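Local coordinates for tryptophan synthase alpha chain (Aquifex aeolicus, PDB 2EKC), which probably cleaves indoleglycerol phosphate by a retro-aldol reaction to indole and glyceraldehyde 3-phosphate, as the alpha subunit of tryptophan synthase, at residues Val20-Met24 and Leu237-Ala241; Lys35-Val40 and Ile246-Gly250. One frame throughout, in Å; residues are numbered along the deposited sequence.

Interaction 1. Residues Val20-Met24 and Leu237-Ala241; sequences VSYLM and LVKLA
Leu237 lays its side chain over Ser21 and the amide that follows it: Leu237 CD1 lies 3.5 Å from Ser21 CB and 3.9 Å from Tyr22 N. From helix 235-242, its CA-to-CB bond points at the strand, with an mt rotamer (chi1 -53°, chi2 -177°). Residues 20-24 are extended, with phi/psi of -104°/134° at Ser21, -117°/121° at Tyr22 and -134°/157° at Leu23; 237-241 are alpha-helical, with the i-to-i+4 hydrogen bond from Ala241 N to Leu237 O at 3.0 Å. The segment axes approach to 8.4 Å and cross at -41°; the nearest CA atoms, of Leu23 and Val238, are 5.9 Å apart. Leu23, also mt, brings CD2 to 3.9 Å from Leu237 CB, 4.4 Å from Val238 CG2 and 4.4 Å from Ala241 CB, one methyl meeting three helix residues. Val238 (chi1 172°) sets CG2 4.0 Å from Tyr22 O, a carbonyl buried without a hydrogen-bonding partner. The side-chain packing is apolar; the segments cover 236 Å², and Ser21 OG is hydrogen-bonded to Thr45 OG1. Tyr22 turns its ring to the barrel interior, its side chain about 3 Å from that of Glu49 and about 4 Å from that of Asp60, both predicted proton acceptors. Strand 18-24 pairs with strand 230-233 to close the eight-stranded TIM barrel, with the short helix 235-242 packed on its outward Ser21 and Leu23.

Interaction 2. Residues Lys35-Val40 and Ile246-Gly250; sequences KAFKEV and IEDLG
Both segments are regular alpha-helix, with phi between -56° and -68° and psi between -30° and -49°; i-to-i+4 bonds run from Glu39 N to Lys35 O (2.9 Å), Val40 N to Ala36 O (3.0 Å) and Gly250 N to Ile246 O (3.0 Å). Their axes run in roughly the same direction, 9.0 Å apart at closest approach and crossing at -30°. CA atoms pair at 6.0 Å for Ala36 with Ile246 and at 5.5 Å for Glu39 with Gly250; each pair has one small residue, consistent with the close approach. Ala36 CB sits 3.7 Å from Leu249 CD2 and 4.4 Å from Ile246 CD1, and Val40 CG1 (chi1 -53°) lies 3.8 Å from Leu249 CG, with Leu249 tp. Ile246 (mm, chi1 -51°, chi2 -52°) and Glu39 (tp, chi1 -171°, chi2 64°) each direct CA-to-CB at the opposite helix, Ile246 CG2 lying 3.7 Å from Glu39 OE1. Glu39 CG is 3.3 Å from Ile246 O and 3.5 Å from Gly250 CA; an ideal CB on Gly250 would fall 2.1 Å from Glu39 OE2. A water bridges the helices, donating to Glu39 OE2 at 2.9 Å and to Glu247 O at 2.8 Å. Together the segments bury 315 Å². This joins the helix after the first strand (30-42) to the last helix (246-258), side by side outside the TIM barrel: Ala36 and Val40 rest on Leu23 of strand 18-24, while Phe37, turned away from 246-250, packs on Leu84 and Leu88 of helix 78-91.

How the interactions relate
The two contacts form successive layers of one seam, with centres 9 Å apart. Interaction 1 sets helix 235-242 on the first strand; interaction 2 joins the helices that follow each of those elements in the chain. Leu23 and Leu249 connect the layers: Leu23 CD1 is 3.5 Å from Ala36 C, Leu23 O is 3.4 Å from Phe37 CZ, and Leu249 CD1 is 3.5 Å from Leu237 CD2. Leu240 CD1 adds a contact of 3.7 Å to Leu249 CA. Tyr22 of interaction 1 touches the predicted catalytic Glu49, whereas in interaction 2 the side chain of Val40 is about 9 Å from that of Glu49.

Interaction 1. Residues Val20-Met24 and Leu237-Ala241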
loop_
_atom_site.group_PDB
_atom_site.type_symbol
_atom_site.label_atom_id
_atom_site.label_comp_id
_atom_site.label_asym_id
_atom_site.label_seq_id
_atom_site.Cartn_x
_atom_site.Cartn_y
_atom_site.Cartn_z
ATOM N N VAL A 20 2.294 6.520 2.810
ATOM C CA VAL A 20 2.368 5.219 2.156
ATOM C C VAL A 20 2.580 5.493 0.672
ATOM O O VAL A 20 1.721 6.091 0.029
ATOM C CB VAL A 20 1.051 4.437 2.353
ATOM C CG1 VAL A 20 1.135 3.088 1.677
ATOM C CG2 VAL A 20 0.767 4.270 3.835
ATOM N N SER A 21 3.725 5.075 0.135
ATOM C CA SER A 21 4.035 5.306 -1.274
ATOM C C SER A 21 3.860 4.043 -2.099
ATOM O O SER A 21 4.326 2.962 -1.724
ATOM C CB SER A 21 5.465 5.832 -1.424
ATOM O OG SER A 21 5.625 7.036 -0.697
ATOM N N TYR A 22 3.198 4.199 -3.237
ATOM C CA TYR A 22 2.911 3.091 -4.128
ATOM C C TYR A 22 3.587 3.273 -5.486
ATOM O O TYR A 22 3.371 4.275 -6.171
ATOM C CB TYR A 22 1.381 2.984 -4.258
ATOM C CG TYR A 22 0.822 1.972 -5.236
ATOM C CD1 TYR A 22 1.464 0.759 -5.484
ATOM C CD2 TYR A 22 -0.392 2.218 -5.884
ATOM C CE1 TYR A 22 0.910 -0.185 -6.360
ATOM C CE2 TYR A 22 -0.955 1.284 -6.755
ATOM C CZ TYR A 22 -0.298 0.089 -6.991
ATOM O OH TYR A 22 -0.853 -0.821 -7.866
ATOM N N LEU A 23 4.429 2.306 -5.851
ATOM C CA LEU A 23 5.134 2.311 -7.132
ATOM C C LEU A 23 5.014 0.914 -7.737
ATOM O O LEU A 23 4.798 -0.059 -7.015
ATOM C CB LEU A 23 6.620 2.665 -6.948
ATOM C CG LEU A 23 7.000 4.128 -6.692
ATOM C CD1 LEU A 23 8.497 4.224 -6.399
ATOM C CD2 LEU A 23 6.642 4.971 -7.907
ATOM N N MET A 24 5.154 0.822 -9.055
ATOM C CA MET A 24 5.043 -0.454 -9.766
ATOM C C MET A 24 6.402 -1.024 -10.163
ATOM O O MET A 24 7.226 -0.324 -10.746
ATOM C CB MET A 24 4.191 -0.266 -11.029
ATOM C CG MET A 24 3.985 -1.535 -11.849
ATOM S SD MET A 24 2.822 -2.667 -11.059
ATOM C CE MET A 24 1.334 -1.704 -11.173
ATOM N N LEU A 237 3.099 9.565 -8.002
ATOM C CA LEU A 237 4.478 9.094 -7.998
ATOM C C LEU A 237 4.788 8.367 -9.302
ATOM O O LEU A 237 5.839 8.579 -9.909
ATOM C CB LEU A 237 4.721 8.151 -6.812
ATOM C CG LEU A 237 4.340 8.662 -5.416
ATOM C CD1 LEU A 237 4.725 7.613 -4.395
ATOM C CD2 LEU A 237 5.047 9.992 -5.109
ATOM N N VAL A 238 3.862 7.515 -9.728
ATOM C CA VAL A 238 4.026 6.730 -10.947
ATOM C C VAL A 238 4.237 7.614 -12.175
ATOM O O VAL A 238 5.082 7.320 -13.025
ATOM C CB VAL A 238 2.802 5.800 -11.149
ATOM C CG1 VAL A 238 2.854 5.122 -12.505
ATOM C CG2 VAL A 238 2.781 4.763 -10.047
ATOM N N LYS A 239 3.483 8.706 -12.252
ATOM C CA LYS A 239 3.588 9.651 -13.364
ATOM C C LYS A 239 5.027 10.148 -13.529
ATOM O O LYS A 239 5.585 10.136 -14.632
ATOM C CB LYS A 239 2.658 10.839 -13.107
ATOM C CG LYS A 239 2.820 11.995 -14.078
ATOM C CD LYS A 239 1.794 13.084 -13.788
ATOM C CE LYS A 239 2.011 14.288 -14.691
ATOM N NZ LYS A 239 0.848 15.216 -14.677
ATOM N N LEU A 240 5.624 10.580 -12.424
ATOM C CA LEU A 240 6.993 11.082 -12.439
ATOM C C LEU A 240 7.976 9.978 -12.807
ATOM O O LEU A 240 8.924 10.202 -13.558
ATOM C CB LEU A 240 7.346 11.675 -11.073
ATOM C CG LEU A 240 6.566 12.947 -10.735
ATOM C CD1 LEU A 240 6.900 13.405 -9.324
ATOM C CD2 LEU A 240 6.901 14.036 -11.762
ATOM N N ALA A 241 7.747 8.784 -12.276
ATOM C CA ALA A 241 8.609 7.649 -12.578
ATOM C C ALA A 241 8.580 7.338 -14.077
ATOM O O ALA A 241 9.592 6.930 -14.655
ATOM C CB ALA A 241 8.164 6.430 -11.776
#

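Interaction 2. Residues Lys35-Val40 and Ile246-Gly250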
loop_
_atom_site.group_PDB
_atom_site.type_symbol
_atom_site.label_atom_id
_atom_site.label_comp_id
_atom_site.label_asym_id
_atom_site.label_seq_id
_atom_site.Cartn_x
_atom_site.Cartn_y
_atom_site.Cartn_z
ATOM N N LYS A 35 15.271 2.576 -8.839
ATOM C CA LYS A 35 15.787 3.873 -8.420
ATOM C C LYS A 35 14.659 4.674 -7.779
ATOM O O LYS A 35 14.857 5.337 -6.762
ATOM C CB LYS A 35 16.372 4.627 -9.620
ATOM C CG LYS A 35 17.602 3.950 -10.201
ATOM C CD LYS A 35 18.117 4.668 -11.441
ATOM C CE LYS A 35 19.287 3.901 -12.047
ATOM N NZ LYS A 35 19.770 4.503 -13.319
ATOM N N ALA A 36 13.470 4.593 -8.373
ATOM C CA ALA A 36 12.291 5.288 -7.862
ATOM C C ALA A 36 11.972 4.821 -6.440
ATOM O O ALA A 36 11.754 5.636 -5.541
ATOM C CB ALA A 36 11.100 5.023 -8.777
ATOM N N PHE A 37 11.927 3.507 -6.247
ATOM C CA PHE A 37 11.654 2.931 -4.931
ATOM C C PHE A 37 12.655 3.446 -3.891
ATOM O O PHE A 37 12.275 3.855 -2.797
ATOM C CB PHE A 37 11.721 1.402 -5.003
ATOM C CG PHE A 37 10.410 0.744 -5.368
ATOM C CD1 PHE A 37 9.326 0.797 -4.501
ATOM C CD2 PHE A 37 10.271 0.052 -6.565
ATOM C CE1 PHE A 37 8.118 0.164 -4.821
ATOM C CE2 PHE A 37 9.072 -0.582 -6.894
ATOM C CZ PHE A 37 7.996 -0.526 -6.019
ATOM N N LYS A 38 13.934 3.431 -4.241
ATOM C CA LYS A 38 14.968 3.900 -3.329
ATOM C C LYS A 38 14.785 5.382 -2.999
ATOM O O LYS A 38 14.968 5.802 -1.856
ATOM C CB LYS A 38 16.350 3.660 -3.941
ATOM C CG LYS A 38 16.728 2.187 -4.018
ATOM C CD LYS A 38 18.080 1.992 -4.679
ATOM C CE LYS A 38 18.539 0.546 -4.577
ATOM N NZ LYS A 38 19.837 0.328 -5.276
ATOM N N GLU A 39 14.398 6.162 -4.002
ATOM C CA GLU A 39 14.204 7.593 -3.826
ATOM C C GLU A 39 13.072 7.916 -2.854
ATOM O O GLU A 39 13.236 8.758 -1.968
ATOM C CB GLU A 39 13.926 8.250 -5.177
ATOM C CG GLU A 39 13.928 9.770 -5.155
ATOM C CD GLU A 39 15.292 10.342 -4.803
ATOM O OE1 GLU A 39 16.305 9.688 -5.122
ATOM O OE2 GLU A 39 15.353 11.447 -4.222
ATOM N N VAL A 40 11.926 7.252 -3.002
ATOM C CA VAL A 40 10.806 7.537 -2.106
ATOM C C VAL A 40 11.105 7.083 -0.680
ATOM O O VAL A 40 10.622 7.680 0.282
ATOM C CB VAL A 40 9.463 6.907 -2.604
ATOM C CG1 VAL A 40 9.206 7.319 -4.051
ATOM C CG2 VAL A 40 9.477 5.391 -2.453
ATOM N N ILE A 246 13.340 11.181 -11.344
ATOM C CA ILE A 246 13.664 10.720 -10.001
ATOM C C ILE A 246 13.848 11.826 -8.970
ATOM O O ILE A 246 13.383 11.707 -7.833
ATOM C CB ILE A 246 14.935 9.840 -10.025
ATOM C CG1 ILE A 246 14.783 8.741 -11.085
ATOM C CG2 ILE A 246 15.186 9.236 -8.647
ATOM C CD1 ILE A 246 13.498 7.936 -10.971
ATOM N N GLU A 247 14.526 12.902 -9.358
ATOM C CA GLU A 247 14.748 13.999 -8.426
ATOM C C GLU A 247 13.432 14.664 -8.047
ATOM O O GLU A 247 13.221 15.003 -6.886
ATOM C CB GLU A 247 15.697 15.041 -9.024
ATOM C CG GLU A 247 16.097 16.117 -8.023
ATOM C CD GLU A 247 16.987 17.186 -8.629
ATOM O OE1 GLU A 247 18.043 16.838 -9.195
ATOM O OE2 GLU A 247 16.630 18.377 -8.533
ATOM N N ASP A 248 12.549 14.851 -9.024
ATOM C CA ASP A 248 11.251 15.471 -8.762
ATOM C C ASP A 248 10.388 14.555 -7.904
ATOM O O ASP A 248 9.573 15.022 -7.106
ATOM C CB ASP A 248 10.518 15.781 -10.071
ATOM C CG ASP A 248 11.206 16.870 -10.882
ATOM O OD1 ASP A 248 11.468 17.955 -10.325
ATOM O OD2 ASP A 248 11.481 16.641 -12.079
ATOM N N LEU A 249 10.564 13.249 -8.076
ATOM C CA LEU A 249 9.810 12.266 -7.298
ATOM C C LEU A 249 10.200 12.374 -5.822
ATOM O O LEU A 249 9.342 12.398 -4.937
ATOM C CB LEU A 249 10.102 10.851 -7.815
ATOM C CG LEU A 249 9.496 9.682 -7.032
ATOM C CD1 LEU A 249 7.976 9.776 -7.040
ATOM C CD2 LEU A 249 9.956 8.370 -7.655
ATOM N N GLY A 250 11.501 12.436 -5.565
ATOM C CA GLY A 250 11.974 12.560 -4.197
ATOM C C GLY A 250 11.498 13.858 -3.575
ATOM O O GLY A 250 11.154 13.902 -2.389
HETATM O O HOH W 1 14.904 14.213 -4.767
#